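Local coordinates for protein alpha-L-rhamnosidase (Streptomyces avermitilis, PDB 3W5M) that hydrolyses terminal non-reducing alpha-L-rhamnose residues from citrus flavonoids such as naringin, rutin and hesperidin and from the arabinogalactan-protein gum arabic, at residues A483-A488 with S510-V515; R489-P494 with F499-G504; R526-L531 with G535-A540; D549-T552 with E558-Y561; L609-S614 with Y884-G889. One frame throughout, in Å; residues are numbered along the deposited sequence.

Contact 1: residues A483-A488 with S510-V515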
# COMPACT_ATOMS: atom_id res chain seq x y z
N ALA A 483 -0.23 -2.06 13.77
CA ALA A 483 0.15 -0.87 14.53
C ALA A 483 -0.82 -0.66 15.68
O ALA A 483 -0.47 -0.01 16.67
CB ALA A 483 0.15 0.34 13.63
N LYS A 484 -2.04 -1.17 15.54
CA LYS A 484 -3.07 -1.04 16.59
C LYS A 484 -4.28 -1.90 16.30
O LYS A 484 -4.46 -2.37 15.17
CB LYS A 484 -3.50 0.41 16.85
CG LYS A 484 -3.97 1.19 15.65
CD LYS A 484 -4.36 2.60 16.09
CE LYS A 484 -5.78 2.64 16.59
NZ LYS A 484 -5.88 3.48 17.81
N GLU A 485 -5.07 -2.14 17.35
CA GLU A 485 -6.29 -2.92 17.23
C GLU A 485 -7.49 -1.98 17.45
O GLU A 485 -7.38 -1.03 18.23
CB GLU A 485 -6.28 -4.07 18.23
CG GLU A 485 -5.21 -5.10 17.93
CD GLU A 485 -5.29 -6.35 18.80
OE1 GLU A 485 -6.03 -6.34 19.82
OE2 GLU A 485 -4.62 -7.35 18.45
N LEU A 486 -8.59 -2.23 16.75
CA LEU A 486 -9.84 -1.48 16.93
C LEU A 486 -10.95 -2.43 17.34
O LEU A 486 -11.47 -3.16 16.50
CB LEU A 486 -10.25 -0.76 15.62
CG LEU A 486 -9.38 0.39 15.09
CD1 LEU A 486 -9.88 0.89 13.74
CD2 LEU A 486 -9.31 1.55 16.09
N PRO A 487 -11.34 -2.42 18.63
CA PRO A 487 -12.43 -3.34 19.02
C PRO A 487 -13.73 -2.88 18.37
O PRO A 487 -13.88 -1.70 18.12
CB PRO A 487 -12.52 -3.16 20.55
CG PRO A 487 -11.25 -2.49 20.96
CD PRO A 487 -10.78 -1.68 19.77
N ALA A 488 -14.64 -3.79 18.07
CA ALA A 488 -15.93 -3.41 17.53
C ALA A 488 -16.62 -2.53 18.57
O ALA A 488 -16.51 -2.79 19.77
CB ALA A 488 -16.75 -4.64 17.23
N SER A 510 -7.08 -6.58 8.77
CA SER A 510 -8.03 -7.69 8.78
C SER A 510 -8.44 -7.90 10.25
O SER A 510 -7.89 -7.28 11.13
CB SER A 510 -7.41 -8.97 8.17
OG SER A 510 -6.23 -9.35 8.84
N VAL A 511 -9.39 -8.79 10.51
CA VAL A 511 -9.92 -8.88 11.86
C VAL A 511 -9.34 -10.08 12.63
O VAL A 511 -8.72 -10.95 12.06
CB VAL A 511 -11.47 -8.91 11.85
CG1 VAL A 511 -12.00 -7.85 10.91
CG2 VAL A 511 -12.01 -10.29 11.50
N ARG A 512 -9.51 -10.06 13.93
CA ARG A 512 -9.45 -11.28 14.73
C ARG A 512 -10.88 -11.64 15.06
O ARG A 512 -11.64 -10.79 15.58
CB ARG A 512 -8.68 -11.01 16.03
CG ARG A 512 -8.76 -12.19 17.00
CD ARG A 512 -7.72 -12.11 18.11
NE ARG A 512 -7.91 -10.93 18.94
CZ ARG A 512 -7.15 -9.85 18.89
NH1 ARG A 512 -6.12 -9.79 18.04
NH2 ARG A 512 -7.41 -8.83 19.68
N LEU A 513 -11.24 -12.89 14.76
CA LEU A 513 -12.55 -13.45 15.06
C LEU A 513 -12.38 -14.39 16.24
O LEU A 513 -11.47 -15.24 16.21
CB LEU A 513 -13.05 -14.22 13.85
CG LEU A 513 -14.33 -15.03 13.96
CD1 LEU A 513 -15.55 -14.11 14.17
CD2 LEU A 513 -14.50 -15.94 12.76
N ARG A 514 -13.22 -14.20 17.28
CA ARG A 514 -13.34 -15.19 18.36
C ARG A 514 -14.72 -15.83 18.24
O ARG A 514 -15.73 -15.13 18.10
CB ARG A 514 -13.19 -14.59 19.76
CG ARG A 514 -11.96 -13.73 20.03
CD ARG A 514 -10.64 -14.47 19.86
NE ARG A 514 -10.50 -15.64 20.74
CZ ARG A 514 -10.07 -15.60 22.00
NH1 ARG A 514 -9.75 -14.44 22.56
NH2 ARG A 514 -9.98 -16.73 22.70
N VAL A 515 -14.76 -17.15 18.26
CA VAL A 515 -16.02 -17.87 18.07
C VAL A 515 -15.96 -19.25 18.74
O VAL A 515 -14.92 -19.91 18.73
CB VAL A 515 -16.37 -17.99 16.56
CG1 VAL A 515 -15.27 -18.73 15.78
CG2 VAL A 515 -17.73 -18.66 16.35

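Contact 2: residues R489-P494 with F499-G504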
# COMPACT_ATOMS: atom_id res chain seq x y z
N ARG A 489 -17.28 -1.47 18.11
CA ARG A 489 -17.87 -0.48 19.00
C ARG A 489 -19.35 -0.75 19.22
O ARG A 489 -19.92 -0.29 20.21
CB ARG A 489 -17.69 0.92 18.42
CG ARG A 489 -16.24 1.36 18.33
CD ARG A 489 -16.10 2.75 17.73
NE ARG A 489 -16.44 3.88 18.63
CZ ARG A 489 -16.26 3.92 19.95
NH1 ARG A 489 -15.73 2.90 20.63
NH2 ARG A 489 -16.62 5.02 20.61
N LYS A 490 -19.96 -1.48 18.29
CA LYS A 490 -21.35 -1.93 18.41
C LYS A 490 -21.67 -3.04 17.41
O LYS A 490 -20.98 -3.20 16.38
CB LYS A 490 -22.34 -0.78 18.20
CG LYS A 490 -22.39 -0.25 16.78
CD LYS A 490 -23.66 0.54 16.55
CE LYS A 490 -23.52 1.36 15.28
NZ LYS A 490 -24.79 2.01 14.85
N VAL A 491 -22.72 -3.79 17.72
CA VAL A 491 -23.23 -4.89 16.92
C VAL A 491 -24.68 -4.57 16.58
O VAL A 491 -25.48 -4.25 17.48
CB VAL A 491 -23.16 -6.21 17.72
CG1 VAL A 491 -23.71 -7.38 16.91
CG2 VAL A 491 -21.74 -6.50 18.15
N THR A 492 -25.02 -4.61 15.31
CA THR A 492 -26.41 -4.52 14.90
C THR A 492 -26.80 -5.82 14.19
O THR A 492 -25.94 -6.60 13.80
CB THR A 492 -26.70 -3.31 13.97
OG1 THR A 492 -25.99 -3.45 12.73
CG2 THR A 492 -26.30 -2.01 14.62
N GLU A 493 -28.10 -6.05 14.06
CA GLU A 493 -28.62 -7.17 13.30
C GLU A 493 -29.68 -6.65 12.35
O GLU A 493 -30.88 -6.70 12.68
CB GLU A 493 -29.20 -8.25 14.24
CG GLU A 493 -29.67 -9.50 13.51
CD GLU A 493 -30.27 -10.59 14.43
OE1 GLU A 493 -30.35 -10.39 15.67
OE2 GLU A 493 -30.66 -11.65 13.89
N PRO A 494 -29.27 -6.09 11.19
CA PRO A 494 -30.23 -5.49 10.24
C PRO A 494 -31.10 -6.45 9.43
O PRO A 494 -32.07 -6.01 8.81
CB PRO A 494 -29.34 -4.66 9.30
CG PRO A 494 -27.99 -5.27 9.41
CD PRO A 494 -27.87 -5.82 10.80
N PHE A 499 -25.27 -10.07 11.03
CA PHE A 499 -24.83 -9.09 12.01
C PHE A 499 -23.82 -8.14 11.38
O PHE A 499 -23.03 -8.56 10.52
CB PHE A 499 -24.21 -9.78 13.22
CG PHE A 499 -25.17 -10.70 13.94
CD1 PHE A 499 -25.39 -12.00 13.48
CD2 PHE A 499 -25.89 -10.25 15.05
CE1 PHE A 499 -26.28 -12.85 14.13
CE2 PHE A 499 -26.78 -11.09 15.71
CZ PHE A 499 -26.98 -12.39 15.24
N VAL A 500 -23.88 -6.88 11.77
CA VAL A 500 -22.96 -5.86 11.26
C VAL A 500 -22.26 -5.24 12.46
O VAL A 500 -22.91 -4.75 13.39
CB VAL A 500 -23.68 -4.80 10.39
CG1 VAL A 500 -22.70 -3.72 9.97
CG2 VAL A 500 -24.33 -5.43 9.17
N LEU A 501 -20.92 -5.29 12.47
CA LEU A 501 -20.16 -4.76 13.58
C LEU A 501 -19.40 -3.54 13.09
O LEU A 501 -18.76 -3.58 12.02
CB LEU A 501 -19.21 -5.81 14.18
CG LEU A 501 -19.81 -6.96 15.01
CD1 LEU A 501 -20.48 -8.00 14.12
CD2 LEU A 501 -18.80 -7.62 15.94
N ASP A 502 -19.52 -2.45 13.84
CA ASP A 502 -18.95 -1.16 13.49
C ASP A 502 -17.68 -0.94 14.29
O ASP A 502 -17.71 -0.97 15.52
CB ASP A 502 -19.94 -0.05 13.82
CG ASP A 502 -19.45 1.33 13.42
OD1 ASP A 502 -18.33 1.50 12.89
OD2 ASP A 502 -20.24 2.28 13.61
N LEU A 503 -16.57 -0.76 13.58
CA LEU A 503 -15.28 -0.53 14.20
C LEU A 503 -15.05 0.98 14.45
O LEU A 503 -14.10 1.35 15.13
CB LEU A 503 -14.15 -1.12 13.34
CG LEU A 503 -14.08 -2.64 13.14
CD1 LEU A 503 -12.71 -3.04 12.63
CD2 LEU A 503 -14.39 -3.40 14.41
N GLY A 504 -15.92 1.81 13.88
CA GLY A 504 -15.95 3.25 14.19
C GLY A 504 -14.95 4.04 13.38
O GLY A 504 -14.91 5.29 13.45
O HOH W 1 -23.04 -2.10 13.87

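Contact 3: residues R526-L531 with G535-A540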
# COMPACT_ATOMS: atom_id res chain seq x y z
N ARG A 526 -17.72 -10.44 5.67
CA ARG A 526 -17.60 -9.49 4.57
C ARG A 526 -17.22 -8.11 5.12
O ARG A 526 -17.55 -7.78 6.26
CB ARG A 526 -18.86 -9.43 3.73
CG ARG A 526 -19.14 -10.71 2.94
CD ARG A 526 -20.09 -10.50 1.77
NE ARG A 526 -21.37 -9.93 2.19
CZ ARG A 526 -22.05 -9.02 1.50
NH1 ARG A 526 -21.60 -8.57 0.33
NH2 ARG A 526 -23.19 -8.55 1.99
N HIS A 527 -16.52 -7.32 4.32
CA HIS A 527 -15.95 -6.09 4.80
C HIS A 527 -16.39 -4.95 3.90
O HIS A 527 -16.36 -5.07 2.68
CB HIS A 527 -14.41 -6.18 4.83
CG HIS A 527 -13.89 -7.28 5.70
ND1 HIS A 527 -13.86 -8.59 5.30
CD2 HIS A 527 -13.33 -7.25 6.93
CE1 HIS A 527 -13.36 -9.34 6.26
NE2 HIS A 527 -13.03 -8.56 7.27
N ALA A 528 -16.82 -3.85 4.53
CA ALA A 528 -17.37 -2.69 3.79
C ALA A 528 -16.93 -1.38 4.37
O ALA A 528 -16.75 -1.25 5.58
CB ALA A 528 -18.90 -2.73 3.76
N GLU A 529 -16.83 -0.38 3.50
CA GLU A 529 -16.46 0.96 3.93
C GLU A 529 -17.66 1.76 4.47
O GLU A 529 -17.49 2.63 5.31
CB GLU A 529 -15.87 1.74 2.73
CG GLU A 529 -14.64 1.15 2.07
CD GLU A 529 -13.97 2.16 1.13
OE1 GLU A 529 -14.48 2.35 -0.00
OE2 GLU A 529 -12.96 2.78 1.55
N VAL A 530 -18.85 1.47 3.95
CA VAL A 530 -20.08 2.22 4.26
C VAL A 530 -21.29 1.29 4.34
O VAL A 530 -21.20 0.10 3.98
CB VAL A 530 -20.35 3.34 3.21
CG1 VAL A 530 -19.24 4.39 3.26
CG2 VAL A 530 -20.47 2.75 1.82
N LEU A 531 -22.42 1.84 4.80
CA LEU A 531 -23.68 1.11 4.97
C LEU A 531 -24.75 1.66 4.06
O LEU A 531 -24.68 2.83 3.63
CB LEU A 531 -24.17 1.21 6.41
CG LEU A 531 -23.33 0.67 7.57
CD1 LEU A 531 -24.03 0.91 8.89
CD2 LEU A 531 -23.01 -0.81 7.40
N GLY A 535 -28.99 -0.16 7.08
CA GLY A 535 -28.03 -0.64 8.06
C GLY A 535 -27.29 -1.89 7.63
O GLY A 535 -26.45 -2.40 8.38
N THR A 536 -27.58 -2.39 6.42
CA THR A 536 -26.82 -3.50 5.82
C THR A 536 -25.56 -2.93 5.15
O THR A 536 -25.55 -1.75 4.77
CB THR A 536 -27.62 -4.28 4.75
OG1 THR A 536 -28.02 -3.40 3.71
CG2 THR A 536 -28.86 -4.98 5.35
N ILE A 537 -24.53 -3.77 4.98
CA ILE A 537 -23.30 -3.31 4.32
C ILE A 537 -23.45 -3.07 2.83
O ILE A 537 -24.21 -3.76 2.13
CB ILE A 537 -22.08 -4.22 4.60
CG1 ILE A 537 -22.28 -5.63 4.00
CG2 ILE A 537 -21.78 -4.24 6.09
CD1 ILE A 537 -21.00 -6.43 3.82
N TYR A 538 -22.76 -2.03 2.35
CA TYR A 538 -22.74 -1.69 0.95
C TYR A 538 -21.37 -2.07 0.41
O TYR A 538 -20.36 -1.59 0.94
CB TYR A 538 -22.94 -0.17 0.78
CG TYR A 538 -22.81 0.32 -0.65
CD1 TYR A 538 -23.84 0.16 -1.57
CD2 TYR A 538 -21.64 0.94 -1.09
CE1 TYR A 538 -23.73 0.61 -2.89
CE2 TYR A 538 -21.52 1.41 -2.40
CZ TYR A 538 -22.57 1.24 -3.30
OH TYR A 538 -22.45 1.72 -4.60
N THR A 539 -21.35 -2.89 -0.64
CA THR A 539 -20.08 -3.41 -1.18
C THR A 539 -19.95 -3.20 -2.69
O THR A 539 -18.94 -3.56 -3.26
CB THR A 539 -19.88 -4.92 -0.90
OG1 THR A 539 -21.02 -5.65 -1.37
CG2 THR A 539 -19.67 -5.21 0.57
N ALA A 540 -20.95 -2.60 -3.33
CA ALA A 540 -20.90 -2.43 -4.79
C ALA A 540 -19.66 -1.68 -5.29
O ALA A 540 -19.14 -1.95 -6.39
CB ALA A 540 -22.17 -1.75 -5.28
O HOH W 2 -25.60 -6.36 2.24
O HOH W 3 -17.79 -0.73 0.76

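Contact 4: residues D549-T552 with E558-Y561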
# COMPACT_ATOMS: atom_id res chain seq x y z
N ASP A 549 -13.64 -13.16 4.16
CA ASP A 549 -12.86 -14.21 4.84
C ASP A 549 -13.83 -15.22 5.42
O ASP A 549 -14.88 -14.84 5.96
CB ASP A 549 -11.95 -13.60 5.91
CG ASP A 549 -11.04 -12.48 5.35
OD1 ASP A 549 -10.62 -12.59 4.17
OD2 ASP A 549 -10.72 -11.50 6.06
N THR A 550 -13.48 -16.51 5.30
CA THR A 550 -14.39 -17.59 5.64
C THR A 550 -13.63 -18.46 6.62
O THR A 550 -12.45 -18.78 6.38
CB THR A 550 -14.77 -18.38 4.37
OG1 THR A 550 -15.30 -17.48 3.37
CG2 THR A 550 -15.80 -19.48 4.66
N TYR A 551 -14.27 -18.84 7.73
CA TYR A 551 -13.61 -19.66 8.73
C TYR A 551 -14.51 -20.82 9.12
O TYR A 551 -15.64 -20.60 9.49
CB TYR A 551 -13.31 -18.85 9.99
CG TYR A 551 -12.68 -19.64 11.12
CD1 TYR A 551 -11.34 -20.05 11.06
CD2 TYR A 551 -13.42 -19.99 12.26
CE1 TYR A 551 -10.76 -20.79 12.08
CE2 TYR A 551 -12.84 -20.72 13.31
CZ TYR A 551 -11.51 -21.11 13.22
OH TYR A 551 -10.92 -21.84 14.22
N THR A 552 -13.99 -22.04 9.04
CA THR A 552 -14.75 -23.24 9.42
C THR A 552 -14.18 -23.75 10.74
O THR A 552 -12.99 -23.96 10.86
CB THR A 552 -14.68 -24.32 8.33
OG1 THR A 552 -15.23 -23.80 7.13
CG2 THR A 552 -15.50 -25.56 8.73
N GLU A 558 -12.89 -21.56 22.73
CA GLU A 558 -13.04 -20.22 22.14
C GLU A 558 -11.99 -20.04 21.04
O GLU A 558 -10.88 -19.51 21.29
CB GLU A 558 -12.92 -19.12 23.21
CG GLU A 558 -13.39 -17.75 22.75
CD GLU A 558 -13.41 -16.72 23.87
OE1 GLU A 558 -13.96 -17.01 24.97
OE2 GLU A 558 -12.88 -15.61 23.66
N GLU A 559 -12.35 -20.45 19.82
CA GLU A 559 -11.44 -20.41 18.67
C GLU A 559 -11.03 -19.00 18.29
O GLU A 559 -11.77 -18.05 18.52
CB GLU A 559 -12.06 -21.15 17.50
CG GLU A 559 -12.21 -22.64 17.81
CD GLU A 559 -12.87 -23.44 16.71
OE1 GLU A 559 -12.53 -23.25 15.51
OE2 GLU A 559 -13.73 -24.29 17.03
N THR A 560 -9.83 -18.85 17.73
CA THR A 560 -9.32 -17.53 17.34
C THR A 560 -8.92 -17.65 15.90
O THR A 560 -8.12 -18.52 15.59
CB THR A 560 -8.07 -17.12 18.14
OG1 THR A 560 -8.41 -17.00 19.52
CG2 THR A 560 -7.52 -15.77 17.63
N TYR A 561 -9.47 -16.80 15.02
CA TYR A 561 -9.05 -16.81 13.61
C TYR A 561 -8.49 -15.44 13.24
O TYR A 561 -9.15 -14.41 13.46
CB TYR A 561 -10.21 -17.19 12.68
CG TYR A 561 -9.85 -17.00 11.22
CD1 TYR A 561 -8.75 -17.67 10.64
CD2 TYR A 561 -10.58 -16.12 10.43
CE1 TYR A 561 -8.40 -17.45 9.31
CE2 TYR A 561 -10.24 -15.90 9.09
CZ TYR A 561 -9.16 -16.57 8.54
OH TYR A 561 -8.84 -16.35 7.20

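Contact 5: residues L609-S614 with Y884-G889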
# COMPACT_ATOMS: atom_id res chain seq x y z
N LEU A 609 -11.54 20.63 12.61
CA LEU A 609 -10.20 20.60 12.02
C LEU A 609 -9.41 19.47 12.62
O LEU A 609 -8.57 18.88 11.95
CB LEU A 609 -9.45 21.91 12.21
CG LEU A 609 -10.03 23.13 11.52
CD1 LEU A 609 -9.09 24.29 11.84
CD2 LEU A 609 -10.27 22.96 10.03
N ASN A 610 -9.67 19.19 13.89
CA ASN A 610 -9.03 18.06 14.55
C ASN A 610 -9.46 16.75 13.89
O ASN A 610 -8.64 15.83 13.73
CB ASN A 610 -9.30 18.09 16.04
CG ASN A 610 -8.80 19.38 16.70
OD1 ASN A 610 -7.94 20.08 16.16
ND2 ASN A 610 -9.35 19.69 17.85
N LYS A 611 -10.74 16.67 13.51
CA LYS A 611 -11.26 15.52 12.75
C LYS A 611 -10.66 15.41 11.36
O LYS A 611 -10.29 14.32 10.90
CB LYS A 611 -12.80 15.56 12.67
CG LYS A 611 -13.41 14.30 12.07
CD LYS A 611 -12.94 13.07 12.82
CE LYS A 611 -13.80 11.87 12.48
NZ LYS A 611 -13.34 10.68 13.27
N LEU A 612 -10.54 16.55 10.67
CA LEU A 612 -9.92 16.57 9.38
C LEU A 612 -8.47 15.99 9.42
O LEU A 612 -8.11 15.12 8.59
CB LEU A 612 -9.93 18.00 8.80
CG LEU A 612 -9.33 18.14 7.41
CD1 LEU A 612 -10.00 17.22 6.40
CD2 LEU A 612 -9.43 19.61 6.97
N HIS A 613 -7.68 16.46 10.38
CA HIS A 613 -6.33 15.95 10.62
C HIS A 613 -6.34 14.44 10.91
O HIS A 613 -5.57 13.69 10.29
CB HIS A 613 -5.69 16.70 11.77
CG HIS A 613 -4.43 16.08 12.25
ND1 HIS A 613 -3.27 16.08 11.51
CD2 HIS A 613 -4.14 15.45 13.41
CE1 HIS A 613 -2.32 15.47 12.20
NE2 HIS A 613 -2.82 15.08 13.35
N SER A 614 -7.21 13.98 11.81
CA SER A 614 -7.35 12.54 12.07
C SER A 614 -7.63 11.77 10.76
O SER A 614 -6.97 10.76 10.47
CB SER A 614 -8.48 12.27 13.07
OG SER A 614 -8.50 10.88 13.39
N TYR A 884 -18.09 18.85 4.44
CA TYR A 884 -19.26 18.11 3.99
C TYR A 884 -19.14 16.60 4.34
O TYR A 884 -20.01 16.09 5.03
CB TYR A 884 -19.52 18.35 2.52
CG TYR A 884 -20.54 17.43 1.89
CD1 TYR A 884 -21.92 17.62 2.11
CD2 TYR A 884 -20.13 16.37 1.09
CE1 TYR A 884 -22.85 16.76 1.52
CE2 TYR A 884 -21.05 15.51 0.51
CZ TYR A 884 -22.41 15.71 0.72
OH TYR A 884 -23.29 14.82 0.12
N PRO A 885 -18.05 15.92 3.91
CA PRO A 885 -17.91 14.48 4.23
C PRO A 885 -17.79 14.20 5.71
O PRO A 885 -18.34 13.20 6.18
CB PRO A 885 -16.64 14.06 3.47
CG PRO A 885 -16.55 15.04 2.35
CD PRO A 885 -17.03 16.35 2.94
N ILE A 886 -17.12 15.09 6.45
CA ILE A 886 -16.99 14.96 7.90
C ILE A 886 -18.35 14.98 8.60
O ILE A 886 -18.57 14.20 9.55
CB ILE A 886 -16.02 16.01 8.48
CG1 ILE A 886 -14.63 15.78 7.87
CG2 ILE A 886 -16.00 15.91 10.00
CD1 ILE A 886 -13.52 16.66 8.43
N ASP A 887 -19.24 15.86 8.14
CA ASP A 887 -20.61 15.91 8.68
C ASP A 887 -21.41 14.63 8.38
O ASP A 887 -22.33 14.29 9.13
CB ASP A 887 -21.34 17.17 8.20
CG ASP A 887 -20.87 18.44 8.91
OD1 ASP A 887 -20.21 18.33 9.96
OD2 ASP A 887 -21.16 19.55 8.41
N LYS A 888 -21.02 13.93 7.31
CA LYS A 888 -21.61 12.63 6.96
C LYS A 888 -20.90 11.45 7.63
O LYS A 888 -21.10 10.30 7.21
CB LYS A 888 -21.65 12.41 5.45
CG LYS A 888 -22.30 13.53 4.65
CD LYS A 888 -23.81 13.52 4.77
CE LYS A 888 -24.47 13.06 3.49
NZ LYS A 888 -24.56 14.15 2.48
N GLY A 889 -20.08 11.72 8.64
CA GLY A 889 -19.43 10.67 9.42
C GLY A 889 -18.14 10.11 8.81
O GLY A 889 -17.68 9.05 9.26

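Contact 1: residues A483-A488 with S510-V515
Glu485 brings its carboxylate up against the end of the Arg512 guanidinium, and this one pair makes up the whole contact between 483-488 and 510-515. The grip is bidentate and end-on: Arg512 NH2 donates to Glu485 OE1 over 2.9 Å, while Arg512 NH1 donates to Glu485 OE2, also over 2.9 Å. Seen from the arginine the geometry is close to ideal, because both oxygens lie near the guanidinium plane and both N-H bonds are nearly straight. Seen from the glutamate it is less so, since the two planes are turned 44° apart and each oxygen is met from above the carboxylate plane. The extended chain of Glu485 crosses that of Arg512 at about a right angle. The arginine starts with CG opposite its own backbone nitrogen (chi1 171°), then bends at chi3 (63°) to bring its two terminal nitrogens round to the acid. NH1 has a second charge to serve, as it also forms a salt bridge with Glu562, so a shared positive group between two acids would be expected to steady all three. Although the ion pair is tight, the backbones stay well apart, with the CA atoms of Glu485 and Val511, the nearest across the contact, 8.8 Å from each other. Strand 587-594 fills that gap and hydrogen-bonds to both strands, and Thr588 on it touches the Glu485 side chain. A surface salt bridge thus spans an intervening strand, linking next-nearest neighbours on one face of the large sheet of the concanavalin-like beta-domain.

Contact 2: residues R489-P494 with F499-G504
Val500 O is the most heavily engaged polar atom between 489-494 and 499-504. Thr492 N donates to Val500 O over 2.9 Å, a water gives it a second proton, and the CA-H of Val491 approaches it as well. The return bond runs from Val500 N to Thr492 O, so Thr492 and Val500 form an antiparallel hydrogen-bonded pair. Further along, Asp502 N donates to Lys490 O, and Arg489 N reaches Asp502 O over 2.7 Å in a nearly straight bond (171°). These rungs belong to a beta hairpin whose arms are strands 480-493 and 498-503, neighbours in the large sheet of the concanavalin-like domain; strand 572-576 bonds to the other edge of the second arm. On one face Val491 CG2 lies 3.7 Å from Leu501 CG, and the two side chains run side by side. The opposite face has Val500 CG2 pressed at 3.7 Å against Pro494 CG, where the chain turns a corner. Near the turn, Glu493 stretches out along Phe499, its CG over one ring face at 4.3 Å from the centroid and its carboxylate stacked at 29° to the ring. A bond from Gly497 N to Glu493 OE2 secures that carboxylate. At the far end Asp502 OD1 accepts from Gly504 N at 2.6 Å, closing an Asx turn, and Arg571 pairs with the same oxygen.

Contact 3: residues R526-L531 with G535-A540
Ile537, Leu531 and Arg526 bury the most surface where a short beta hairpin, with arms 530-531 and 537-538, folds back on the end of strand 522-528. Ile537 is the centre of the three. With its CG1 branch set between the backbone nitrogen and the carbonyl carbon (chi1 64°), the isoleucine sends CD1 out over one face of the Arg526 guanidinium, 3.6 Å from Arg526 CZ. The other branch, CG2, meets Leu531 CD2 at 3.9 Å, and Ile537 CB rests 3.6 Å from Ala528 CB. With Ile537 CD1 over its face, the arginine bends at chi3 and directs NE to Glu574, its salt-bridge partner on strand 572-576. Leu531 and Ile537 also pack on Val500 of strand 498-503. One direct backbone bond joins the arms, from Tyr538 N to Val530 O at 3.1 Å. Beside it Val530 CG2 approaches Tyr538 CD2 at 3.6 Å, and the two lie alongside. The Tyr538 ring meets Phe906, and the Tyr538 side chain lies about 11 Å from that of Glu895, the probable proton acceptor. Where the two segments part, a water bridges them, accepting from Glu529 N at 2.9 Å and donating to Tyr538 O at 2.7 Å.

Contact 4: residues D549-T552 with E558-Y561
Strands 549-552 and 559-561 run antiparallel at 155° with their axes 9.2 Å apart, too far for backbone pairing, and Asp549, Tyr551, Glu559 and Tyr561 point into the space between them. Tyr551 and Tyr561 reach past one another, their rings tilted by only 22° but offset so far, with centroids 5.0 Å apart, that little of one lies over the other. Instead Tyr561 CB covers the Tyr551 ring, 3.7 Å from the centroid over its face, in a CH-pi contact. Because CG of Tyr551 stands opposite the backbone nitrogen (chi1 177°), the ring extends across the gap and carries its hydroxyl to Glu559. There Tyr551 OH donates to Glu559 OE1 in a very short bond of 2.5 Å, near the plane of the ring. Glu559 OE1 also accepts from Lys554 N and OE2 from Gln556 N, so the turn between the strands fixes the carboxylate. Tyr561 is anchored through its hydroxyl to Glu437, and Asp549 CB lies at the ring edge, 4.3 Å from Tyr561 CE2. Two strands of one sheet thus face each other with side chains packed between, as inside the beta-sandwich of this concanavalin-like domain.

Contact 5: residues L609-S614 with Y884-G889
Ile886 alone represents its segment here, a single side chain wedged against two consecutive residues of the helix containing 609-614. Its two branches divide the work. Ile886 CD1 goes to the backbone of Leu612, 3.7 Å from Leu612 CA, and touches Leu612 CB at 3.8 Å. In the other direction Ile886 CG2 lies 3.7 Å from Lys611 CG. Chi1 (-62°) turns Ile886 CG1 toward the helix, and the extended chi2 (-175°) carries CD1 out to its surface. Lys611 offers only its aliphatic base: the chain kinks at chi2 (54°), and the amino group is carried off from the isoleucine. The joint is therefore small and wholly apolar. Behind Ile886 the short helix stops at once, in a Schellman motif with Gly889, at positive phi, as the C-prime residue; Gly889 N bonds to Ile886 O over 3.0 Å. Lys888 folds back so that its NZ donates to Tyr884 OH, at 2.8 Å, and that hydroxyl in turn bonds to Ile900. The contact joins an early and a late helix of the catalytic domain, consistent with its (alpha/alpha)6-barrel, whose first and last parts lie side by side.

In the fold
Contacts 1 to 4 follow closely along the chain and share one large, curled sheet of the concanavalin-like domain, with contact 2 nested inside the loop closed by contact 1. Strand 480-493 serves both of these, whose centres lie about 13 Å apart. Contact 4 adjoins contact 1 because strands 510-515 and 559-561 are neighbours, whereas contact 3 packs on contact 2, their centres about 11 Å apart. Contact 5 comes last and belongs to the helical barrel; its centre is about 20 Å from that of contact 3 and about 34 Å from that of contact 4. The series thus passes from beta-domain to active-site domain, with contact 3 nearest the catalytic residues.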